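Local coordinates for protein CalS10 (Micromonospora echinospora, PDB 6UK5) that methylates an amino pentose during calicheamicin biosynthesis, using S-adenosylmethionine as the methyl donor, at the interface of chains A and B. Numbering follows the deposited sequence. Chains: chain A/B, CalS10.

The interface of chains A and B. Residues chain A 169, 180, 182, 197, 199; chain B 178, 180, 199-201.
A:Val182, from strand 177-188, and B:Leu199, from strand 191-202, bury more surface than any other residue of this patch, and their side chains lie alongside each other, pointing opposite ways. A branched valine suits its place because its two methyls serve different neighbours. CG2, beside its own backbone N, packs 3.4 Å from CB of B:Leu199 and 3.6 Å from the methyl CB of B:Ala180. CG1, turned anti to the backbone N (chi1 177°), meets the CA of B:Gly201 at 3.7 Å; a glycine suits this place because it brings bare backbone up to the valine. B:Leu199 extends over chain A. With its CG anti to the carbonyl carbon (chi1 -75°), it carries its two methyls toward CB of A:Arg197, 4.1 Å from CD1, and toward A:Leu199. The longer leucine can thus span to its symmetry mate: the two meet tip to tip, CG of A:Leu199 lying 3.8 Å from CD1 of B:Leu199. Shortening B:Leu199 to an alanine would probably open a gap beside A:Leu199 and A:Arg197, leaving the opposing leucine without its mate. Small residues let the strands come close here: the CB methyls of A:Ala180 and B:Ala180 lie 3.9 Å apart. At the margin, CG2 of B:Thr178 packs against CA of A:Gly169. This apolar patch belongs to a two-fold symmetric, sheet-against-sheet interface, which probably helps hold two CalS10 chains together, although the structure alone does not show that the dimer forms in solution.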
# COMPACT_ATOMS: atom_id res chain seq x y z
N GLY A 169 -6.66 -3.91 -3.95
CA GLY A 169 -5.47 -3.36 -3.32
C GLY A 169 -5.56 -1.85 -3.36
O GLY A 169 -6.00 -1.27 -4.35
N ALA A 180 -1.93 1.17 3.48
CA ALA A 180 -2.02 0.14 2.46
C ALA A 180 -3.11 -0.86 2.84
O ALA A 180 -3.33 -1.14 4.02
CB ALA A 180 -0.69 -0.59 2.29
N VAL A 182 -4.87 -4.67 1.30
CA VAL A 182 -5.09 -5.76 0.36
C VAL A 182 -6.35 -6.48 0.82
O VAL A 182 -6.47 -6.85 1.99
CB VAL A 182 -3.90 -6.73 0.31
CG1 VAL A 182 -4.20 -7.89 -0.63
CG2 VAL A 182 -2.63 -6.01 -0.08
N ARG A 197 -6.84 -6.79 4.92
CA ARG A 197 -5.59 -6.72 5.67
C ARG A 197 -4.92 -5.39 5.39
O ARG A 197 -4.61 -5.07 4.24
CB ARG A 197 -4.68 -7.90 5.32
CG ARG A 197 -5.18 -9.19 5.93
CD ARG A 197 -4.35 -10.38 5.55
NE ARG A 197 -3.44 -10.73 6.64
CZ ARG A 197 -2.82 -11.90 6.76
NH1 ARG A 197 -3.02 -12.85 5.86
NH2 ARG A 197 -2.01 -12.11 7.79
N LEU A 199 -2.09 -2.14 6.32
CA LEU A 199 -0.81 -1.70 6.85
C LEU A 199 -0.86 -0.18 7.01
O LEU A 199 -1.11 0.53 6.04
CB LEU A 199 0.35 -2.08 5.93
CG LEU A 199 0.81 -3.54 5.91
CD1 LEU A 199 1.86 -3.72 4.83
CD2 LEU A 199 1.37 -3.96 7.26
N THR B 178 -1.64 -8.88 -6.32
CA THR B 178 -1.47 -7.49 -5.93
C THR B 178 -0.58 -7.48 -4.70
O THR B 178 -0.77 -8.29 -3.78
CB THR B 178 -2.80 -6.80 -5.62
OG1 THR B 178 -3.75 -7.08 -6.65
CG2 THR B 178 -2.59 -5.29 -5.53
N ALA B 180 1.15 -5.05 -1.71
CA ALA B 180 1.24 -3.80 -0.96
C ALA B 180 2.51 -3.84 -0.13
O ALA B 180 2.90 -4.90 0.37
CB ALA B 180 0.02 -3.60 -0.06
N LEU B 199 2.12 -7.11 1.80
CA LEU B 199 0.86 -7.86 1.75
C LEU B 199 0.70 -8.37 0.33
O LEU B 199 0.70 -7.58 -0.62
CB LEU B 199 -0.32 -6.98 2.16
CG LEU B 199 -0.43 -6.69 3.66
CD1 LEU B 199 -1.56 -5.70 3.91
CD2 LEU B 199 -0.65 -7.97 4.45
N VAL B 200 0.56 -9.69 0.19
CA VAL B 200 0.40 -10.34 -1.10
C VAL B 200 -0.99 -10.97 -1.12
O VAL B 200 -1.27 -11.88 -0.34
CB VAL B 200 1.49 -11.40 -1.33
CG1 VAL B 200 1.36 -12.02 -2.72
CG2 VAL B 200 2.88 -10.83 -1.10
N GLY B 201 -1.84 -10.49 -2.03
CA GLY B 201 -3.17 -11.04 -2.22
C GLY B 201 -3.29 -11.65 -3.61
O GLY B 201 -2.90 -11.04 -4.61